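Local coordinates for protein guanidinopropionase (Pseudomonas aeruginosa, PDB 3NIQ) that catalyses the manganese-dependent hydrolysis of 3-guanidinopropanoate to beta-alanine and urea, working as a homohexamer with two manganese ions in each subunit, at residues 124-129 with 281-286; 146-151 with 240-245. All coordinates share one frame; numbering follows the deposited sequence.

Contact 1. Residues 124-129 with 281-286; sequences GDHLVT and DVVEVS. With MN (manganese (II) ion), chain D.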
ATOM      1  N   GLY A 124     -19.826   9.485   1.478  1.00 17.65           N
ATOM      2  CA  GLY A 124     -20.315  10.381   2.532  1.00 17.92           C
ATOM      3  C   GLY A 124     -20.433   9.650   3.854  1.00 17.57           C
ATOM      4  O   GLY A 124     -20.616   8.418   3.880  1.00 17.30           O
ATOM      5  N   ASP A 125     -20.314  10.390   4.950  1.00 17.14           N
ATOM      6  CA  ASP A 125     -20.510   9.820   6.264  1.00 17.40           C
ATOM      7  C   ASP A 125     -22.002   9.774   6.597  1.00 17.23           C
ATOM      8  O   ASP A 125     -22.829  10.241   5.807  1.00 18.35           O
ATOM      9  CB  ASP A 125     -19.697  10.592   7.317  1.00 18.23           C
ATOM     10  CG  ASP A 125     -20.259  12.004   7.600  1.00 18.93           C
ATOM     11  OD1 ASP A 125     -21.464  12.255   7.415  1.00 21.83           O
ATOM     12  OD2 ASP A 125     -19.474  12.869   8.018  1.00 20.94           O
ATOM     13  N   HIS A 126     -22.360   9.233   7.756  1.00 17.68           N
ATOM     14  CA  HIS A 126     -23.772   8.920   8.020  1.00 18.88           C
ATOM     15  C   HIS A 126     -24.642  10.165   8.253  1.00 19.23           C
ATOM     16  O   HIS A 126     -25.875  10.081   8.210  1.00 20.04           O
ATOM     17  CB  HIS A 126     -23.921   7.953   9.196  1.00 17.98           C
ATOM     18  CG  HIS A 126     -24.901   6.861   8.931  1.00 20.62           C
ATOM     19  ND1 HIS A 126     -24.706   5.565   9.360  1.00 17.59           N
ATOM     20  CD2 HIS A 126     -26.045   6.855   8.203  1.00 17.71           C
ATOM     21  CE1 HIS A 126     -25.710   4.813   8.940  1.00 21.04           C
ATOM     22  NE2 HIS A 126     -26.529   5.569   8.226  1.00 18.85           N
ATOM     23  N   LEU A 127     -24.018  11.321   8.452  1.00 18.13           N
ATOM     24  CA  LEU A 127     -24.810  12.552   8.606  1.00 18.61           C
ATOM     25  C   LEU A 127     -25.595  12.853   7.335  1.00 18.63           C
ATOM     26  O   LEU A 127     -26.653  13.487   7.377  1.00 19.11           O
ATOM     27  CB  LEU A 127     -23.946  13.751   9.063  1.00 18.10           C
ATOM     28  CG  LEU A 127     -24.720  15.058   9.279  1.00 19.24           C
ATOM     29  CD1 LEU A 127     -25.795  14.887  10.370  1.00 21.28           C
ATOM     30  CD2 LEU A 127     -23.773  16.249   9.626  1.00 19.41           C
ATOM     31  N   VAL A 128     -25.111  12.349   6.202  1.00 19.05           N
ATOM     32  CA  VAL A 128     -25.817  12.536   4.940  1.00 19.87           C
ATOM     33  C   VAL A 128     -27.260  12.008   4.974  1.00 20.22           C
ATOM     34  O   VAL A 128     -28.141  12.510   4.250  1.00 19.66           O
ATOM     35  CB  VAL A 128     -25.066  11.884   3.754  1.00 20.62           C
ATOM     36  CG1 VAL A 128     -24.674  10.456   4.074  1.00 25.21           C
ATOM     37  CG2 VAL A 128     -25.980  11.860   2.542  1.00 24.66           C
ATOM     38  N   THR A 129     -27.516  11.009   5.814  1.00 19.84           N
ATOM     39  CA  THR A 129     -28.857  10.414   5.868  1.00 19.03           C
ATOM     40  C   THR A 129     -29.898  11.386   6.454  1.00 18.50           C
ATOM     41  O   THR A 129     -31.078  11.352   6.067  1.00 17.24           O
ATOM     42  CB  THR A 129     -28.854   9.068   6.637  1.00 20.05           C
ATOM     43  OG1 THR A 129     -27.858   8.212   6.067  1.00 20.41           O
ATOM     44  CG2 THR A 129     -30.213   8.362   6.529  1.00 20.09           C
ATOM     45  N   ASP A 281     -29.441   3.766   1.436  1.00 17.67           N
ATOM     46  CA  ASP A 281     -28.125   4.322   1.215  1.00 17.55           C
ATOM     47  C   ASP A 281     -27.020   3.379   1.704  1.00 17.68           C
ATOM     48  O   ASP A 281     -27.278   2.455   2.491  1.00 16.54           O
ATOM     49  CB  ASP A 281     -27.978   5.733   1.838  1.00 16.84           C
ATOM     50  CG  ASP A 281     -28.207   5.743   3.343  1.00 17.98           C
ATOM     51  OD1 ASP A 281     -27.733   4.812   4.023  1.00 17.65           O
ATOM     52  OD2 ASP A 281     -28.841   6.703   3.851  1.00 19.90           O
ATOM     53  N   VAL A 282     -25.803   3.642   1.217  1.00 16.84           N
ATOM     54  CA  VAL A 282     -24.596   2.919   1.610  1.00 16.88           C
ATOM     55  C   VAL A 282     -23.603   3.996   2.009  1.00 16.32           C
ATOM     56  O   VAL A 282     -23.152   4.772   1.163  1.00 16.07           O
ATOM     57  CB  VAL A 282     -24.010   2.098   0.436  1.00 17.20           C
ATOM     58  CG1 VAL A 282     -22.746   1.397   0.865  1.00 17.40           C
ATOM     59  CG2 VAL A 282     -25.031   1.050  -0.071  1.00 17.99           C
ATOM     60  N   VAL A 283     -23.285   4.080   3.297  1.00 15.90           N
ATOM     61  CA  VAL A 283     -22.503   5.229   3.773  1.00 15.20           C
ATOM     62  C   VAL A 283     -21.207   4.785   4.428  1.00 14.82           C
ATOM     63  O   VAL A 283     -21.046   3.612   4.692  1.00 14.77           O
ATOM     64  CB  VAL A 283     -23.311   6.078   4.776  1.00 15.34           C
ATOM     65  CG1 VAL A 283     -24.530   6.652   4.089  1.00 15.19           C
ATOM     66  CG2 VAL A 283     -23.694   5.248   6.044  1.00 13.35           C
ATOM     67  N   GLU A 284     -20.306   5.750   4.628  1.00 15.56           N
ATOM     68  CA  GLU A 284     -19.032   5.619   5.364  1.00 15.51           C
ATOM     69  C   GLU A 284     -17.929   4.870   4.594  1.00 15.79           C
ATOM     70  O   GLU A 284     -16.912   4.494   5.185  1.00 16.00           O
ATOM     71  CB  GLU A 284     -19.227   5.015   6.790  1.00 14.08           C
ATOM     72  CG  GLU A 284     -20.111   5.835   7.748  1.00 17.20           C
ATOM     73  CD  GLU A 284     -19.454   7.137   8.220  1.00 20.42           C
ATOM     74  OE1 GLU A 284     -18.281   7.409   7.861  1.00 22.93           O
ATOM     75  OE2 GLU A 284     -20.124   7.915   8.924  1.00 18.21           O
ATOM     76  N   VAL A 285     -18.108   4.655   3.293  1.00 16.05           N
ATOM     77  CA  VAL A 285     -16.957   4.223   2.477  1.00 16.30           C
ATOM     78  C   VAL A 285     -15.920   5.343   2.447  1.00 16.59           C
ATOM     79  O   VAL A 285     -16.217   6.444   2.021  1.00 17.11           O
ATOM     80  CB  VAL A 285     -17.343   3.843   1.030  1.00 16.39           C
ATOM     81  CG1 VAL A 285     -16.093   3.431   0.226  1.00 15.74           C
ATOM     82  CG2 VAL A 285     -18.370   2.656   1.029  1.00 13.78           C
ATOM     83  N   SER A 286     -14.705   5.060   2.906  1.00 17.82           N
ATOM     84  CA  SER A 286     -13.684   6.100   3.022  1.00 17.04           C
ATOM     85  C   SER A 286     -12.405   5.693   2.263  1.00 16.71           C
ATOM     86  O   SER A 286     -11.530   5.026   2.807  1.00 15.64           O
ATOM     87  CB  SER A 286     -13.403   6.405   4.496  1.00 17.77           C
ATOM     88  OG  SER A 286     -12.459   7.456   4.632  1.00 15.93           O
TER
HETATM   89 MN    MN D1601     -23.209   5.105  10.933  1.00 24.47          MN
HETATM   90  O   HOH W   1     -21.616   5.291  12.747  1.00 24.87           O
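Glu284 N donates to Gly124 O at 2.8 Å, a nearly straight bond that ties the end of strand 277-283 to the loop following strand 118-123, where Asp125 and Glu284 bring their CA atoms to 4.5 Å. The Glu284 side chain, bent at chi2 (-71°), folds back against Asp125, OE2 lying against its CB, and OE2 takes the backbone N-H of His126 at 2.8 Å, well out of the plane of the carboxylate. His165 ND1 is a second partner of OE2, so this buried oxygen is gripped twice. One residue earlier, at the end of the strand, Val283 sets CG2 squarely over one face of the His126 imidazole, 3.4 Å from the ring centroid and 3° off its normal, a CH-pi contact. The branched carbon's other methyl, CG1, turns to Val128 CG1 at 3.8 Å. Farther along, Thr129 OG1 donates to Asp281 OD2 at 2.9 Å; its torsion sets OG1 anti to the carbonyl carbon (chi1 -53°), facing the strand. Tyr236 OH also bonds to that oxygen, while Ser238 OG bridges Asp281 OD1 and His126 NE2. The Ser238 bond at NE2 and a manganese ion 2.2 Å from His126 ND1 together set the orientation of the imidazole, while the Val283 methyl packs on its face. Asp125 OD1 accepts from Leu127 N, an Asx turn that shapes the loop as it enters its 3-10 segment. The arrangement joins a first-shell histidine to the second-shell residues that position it, at the C-terminal ends of central strands of the parallel sheet, where the arginase family places its manganese site.

Contact 2. Residues 146-151 with 240-245; sequences HFDAHS and DVDVLD. With MN (manganese (II) ion), chain E; MN (manganese (II) ion), chain D.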
ATOM      1  N   HIS A 146     -31.412  -0.469   9.805  1.00 17.57           N
ATOM      2  CA  HIS A 146     -30.155   0.261   9.862  1.00 17.54           C
ATOM      3  C   HIS A 146     -29.032  -0.711  10.275  1.00 17.25           C
ATOM      4  O   HIS A 146     -29.053  -1.262  11.371  1.00 18.22           O
ATOM      5  CB  HIS A 146     -30.329   1.391  10.888  1.00 18.03           C
ATOM      6  CG  HIS A 146     -29.077   2.140  11.220  1.00 19.06           C
ATOM      7  ND1 HIS A 146     -28.842   2.669  12.473  1.00 18.69           N
ATOM      8  CD2 HIS A 146     -27.993   2.455  10.469  1.00 18.83           C
ATOM      9  CE1 HIS A 146     -27.662   3.269  12.487  1.00 19.70           C
ATOM     10  NE2 HIS A 146     -27.126   3.155  11.280  1.00 20.70           N
ATOM     11  N   PHE A 147     -28.083  -0.945   9.378  1.00 17.06           N
ATOM     12  CA  PHE A 147     -26.936  -1.840   9.628  1.00 16.52           C
ATOM     13  C   PHE A 147     -25.744  -0.978  10.034  1.00 16.99           C
ATOM     14  O   PHE A 147     -25.326  -0.110   9.258  1.00 17.57           O
ATOM     15  CB  PHE A 147     -26.567  -2.579   8.334  1.00 16.42           C
ATOM     16  CG  PHE A 147     -27.635  -3.486   7.825  1.00 18.19           C
ATOM     17  CD1 PHE A 147     -27.649  -4.818   8.180  1.00 21.16           C
ATOM     18  CD2 PHE A 147     -28.620  -3.008   6.966  1.00 15.62           C
ATOM     19  CE1 PHE A 147     -28.654  -5.680   7.695  1.00 23.79           C
ATOM     20  CE2 PHE A 147     -29.613  -3.844   6.482  1.00 18.92           C
ATOM     21  CZ  PHE A 147     -29.635  -5.189   6.845  1.00 21.39           C
ATOM     22  N   ASP A 148     -25.198  -1.190  11.231  1.00 16.95           N
ATOM     23  CA  ASP A 148     -24.154  -0.306  11.730  1.00 16.85           C
ATOM     24  C   ASP A 148     -23.420  -0.912  12.932  1.00 18.37           C
ATOM     25  O   ASP A 148     -24.015  -1.655  13.724  1.00 18.38           O
ATOM     26  CB  ASP A 148     -24.796   1.035  12.150  1.00 16.87           C
ATOM     27  CG  ASP A 148     -23.849   2.231  12.039  1.00 18.39           C
ATOM     28  OD1 ASP A 148     -22.680   2.168  12.473  1.00 16.33           O
ATOM     29  OD2 ASP A 148     -24.290   3.266  11.523  1.00 19.01           O
ATOM     30  N   ALA A 149     -22.134  -0.583  13.080  1.00 18.71           N
ATOM     31  CA  ALA A 149     -21.447  -0.864  14.338  1.00 19.83           C
ATOM     32  C   ALA A 149     -21.893   0.106  15.453  1.00 19.81           C
ATOM     33  O   ALA A 149     -21.647  -0.156  16.634  1.00 20.02           O
ATOM     34  CB  ALA A 149     -19.928  -0.806  14.160  1.00 18.31           C
ATOM     35  N   HIS A 150     -22.526   1.216  15.064  1.00 20.08           N
ATOM     36  CA  HIS A 150     -22.906   2.300  16.001  1.00 20.53           C
ATOM     37  C   HIS A 150     -24.379   2.736  15.854  1.00 20.95           C
ATOM     38  O   HIS A 150     -24.915   2.807  14.750  1.00 19.69           O
ATOM     39  CB  HIS A 150     -22.015   3.530  15.787  1.00 20.72           C
ATOM     40  CG  HIS A 150     -20.568   3.198  15.591  1.00 21.93           C
ATOM     41  ND1 HIS A 150     -20.001   3.049  14.342  1.00 20.86           N
ATOM     42  CD2 HIS A 150     -19.570   3.001  16.490  1.00 19.66           C
ATOM     43  CE1 HIS A 150     -18.722   2.742  14.479  1.00 22.63           C
ATOM     44  NE2 HIS A 150     -18.435   2.715  15.771  1.00 23.87           N
ATOM     45  N   SER A 151     -25.023   3.065  16.970  1.00 22.48           N
ATOM     46  CA  SER A 151     -26.415   3.500  16.904  1.00 22.60           C
ATOM     47  C   SER A 151     -26.599   4.852  16.226  1.00 21.48           C
ATOM     48  O   SER A 151     -27.662   5.110  15.642  1.00 20.19           O
ATOM     49  CB  SER A 151     -27.058   3.478  18.298  1.00 23.69           C
ATOM     50  OG  SER A 151     -26.409   4.415  19.143  1.00 29.17           O
ATOM     51  N   ASP A 240     -24.306   1.188   6.841  1.00 15.00           N
ATOM     52  CA  ASP A 240     -23.020   1.770   7.177  1.00 16.14           C
ATOM     53  C   ASP A 240     -22.018   0.614   7.057  1.00 16.35           C
ATOM     54  O   ASP A 240     -22.164  -0.406   7.725  1.00 15.60           O
ATOM     55  CB  ASP A 240     -23.082   2.377   8.599  1.00 15.83           C
ATOM     56  CG  ASP A 240     -21.744   2.945   9.092  1.00 18.46           C
ATOM     57  OD1 ASP A 240     -20.665   2.578   8.569  1.00 20.23           O
ATOM     58  OD2 ASP A 240     -21.755   3.764  10.046  1.00 19.48           O
ATOM     59  N   VAL A 241     -21.030   0.762   6.179  1.00 16.44           N
ATOM     60  CA  VAL A 241     -20.138  -0.341   5.872  1.00 15.18           C
ATOM     61  C   VAL A 241     -19.327  -0.763   7.092  1.00 16.33           C
ATOM     62  O   VAL A 241     -18.823  -1.870   7.127  1.00 14.75           O
ATOM     63  CB  VAL A 241     -19.197  -0.079   4.662  1.00 15.36           C
ATOM     64  CG1 VAL A 241     -19.995   0.136   3.353  1.00 11.58           C
ATOM     65  CG2 VAL A 241     -18.254   1.091   4.933  1.00 14.62           C
ATOM     66  N   ASP A 242     -19.225   0.101   8.100  1.00 16.55           N
ATOM     67  CA  ASP A 242     -18.507  -0.294   9.314  1.00 16.80           C
ATOM     68  C   ASP A 242     -19.289  -1.328  10.177  1.00 16.91           C
ATOM     69  O   ASP A 242     -18.781  -1.813  11.185  1.00 15.95           O
ATOM     70  CB  ASP A 242     -17.999   0.948  10.112  1.00 16.14           C
ATOM     71  CG  ASP A 242     -19.103   1.675  10.897  1.00 19.46           C
ATOM     72  OD1 ASP A 242     -20.172   1.085  11.157  1.00 17.06           O
ATOM     73  OD2 ASP A 242     -18.887   2.862  11.254  1.00 21.43           O
ATOM     74  N   VAL A 243     -20.511  -1.688   9.765  1.00 17.45           N
ATOM     75  CA  VAL A 243     -21.177  -2.880  10.335  1.00 16.78           C
ATOM     76  C   VAL A 243     -20.327  -4.134  10.048  1.00 17.39           C
ATOM     77  O   VAL A 243     -20.271  -5.071  10.850  1.00 17.14           O
ATOM     78  CB  VAL A 243     -22.596  -3.088   9.781  1.00 17.59           C
ATOM     79  CG1 VAL A 243     -22.573  -3.583   8.330  1.00 15.59           C
ATOM     80  CG2 VAL A 243     -23.405  -4.039  10.689  1.00 16.80           C
ATOM     81  N   LEU A 244     -19.655  -4.136   8.907  1.00 16.53           N
ATOM     82  CA  LEU A 244     -18.818  -5.265   8.511  1.00 16.35           C
ATOM     83  C   LEU A 244     -17.497  -5.285   9.276  1.00 16.07           C
ATOM     84  O   LEU A 244     -16.985  -4.235   9.653  1.00 15.44           O
ATOM     85  CB  LEU A 244     -18.503  -5.177   7.009  1.00 16.68           C
ATOM     86  CG  LEU A 244     -19.747  -5.208   6.113  1.00 16.91           C
ATOM     87  CD1 LEU A 244     -19.369  -4.844   4.727  1.00 13.87           C
ATOM     88  CD2 LEU A 244     -20.421  -6.583   6.139  1.00 17.80           C
ATOM     89  N   ASP A 245     -16.936  -6.473   9.493  1.00 16.01           N
ATOM     90  CA  ASP A 245     -15.599  -6.538  10.088  1.00 16.21           C
ATOM     91  C   ASP A 245     -14.614  -5.784   9.190  1.00 15.13           C
ATOM     92  O   ASP A 245     -14.765  -5.807   7.980  1.00 15.90           O
ATOM     93  CB  ASP A 245     -15.149  -7.975  10.247  1.00 15.17           C
ATOM     94  CG  ASP A 245     -13.958  -8.107  11.142  1.00 17.34           C
ATOM     95  OD1 ASP A 245     -14.161  -8.372  12.358  1.00 17.98           O
ATOM     96  OD2 ASP A 245     -12.807  -7.937  10.655  1.00 18.86           O
TER
HETATM   97 MN    MN E1602     -20.935   3.257  12.131  1.00 24.40          MN
HETATM   98 MN    MN D1601     -23.209   5.105  10.933  1.00 24.47          MN
HETATM   99  O   HOH W   1     -21.616   5.291  12.747  1.00 24.87           O
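Asp242 OD1 is gripped by Ala149 N, which donates from 3.2 Å almost along the C-O axis, and by the manganese ion that also binds His150. That ion lies 2.5 Å from Asp242 OD1. It is chelated by the other oxygen as well, the distance from manganese to Asp242 OD2 being 2.3 Å. Asp148 OD1 binds the same ion at 2.1 Å and accepts from His150 N at 2.8 Å in an Asx turn. Its twin OD2 binds the ion shared with His126 and accepts on its anti lone pair from His146 NE2 at 2.8 Å. Asp148 therefore bridges the metals through two oxygens, whereas Asp240 does so through OD2 alone; their carboxylate planes stand 71° apart. Asp240 OD1 instead receives Asp242 N, a second Asx turn. His150 ND1 completes the protein ligands of its ion, its NE2 bonded to Glu256, and a water links both metals. Behind the metals, Val243 CG2 packs on Asp148 N at 3.4 Å. Asp240 N bonds to Phe147 O at 2.9 Å, joining the ends of neighbouring parallel strands 235-240 and 142-147, while helix 262-270 packs against Phe147 and helix 294-317 against Val241 and Leu244.

In the fold
Both contacts are buried where strands of one parallel sheet end, their centres about 11 Å apart. Contact 2, however, reaches the subunit boundary: His150 is partly exposed and packs on Arg69 of a second subunit, while no other chain touches contact 1. Strand 235-240 of contact 2 stands beside strand 277-283 of contact 1, and Val283 O probably accepts a hydrogen bond from Val241 N. Contact 2 is dominated by carboxylates that bind two cations; contact 1 adds one histidine to a single ion and surrounds that histidine with hydrogen bonds and methyl packing. That shared ion also takes Asp152, and the water bridging the metals is common to both. Residues distant in sequence thus converge on one binuclear centre.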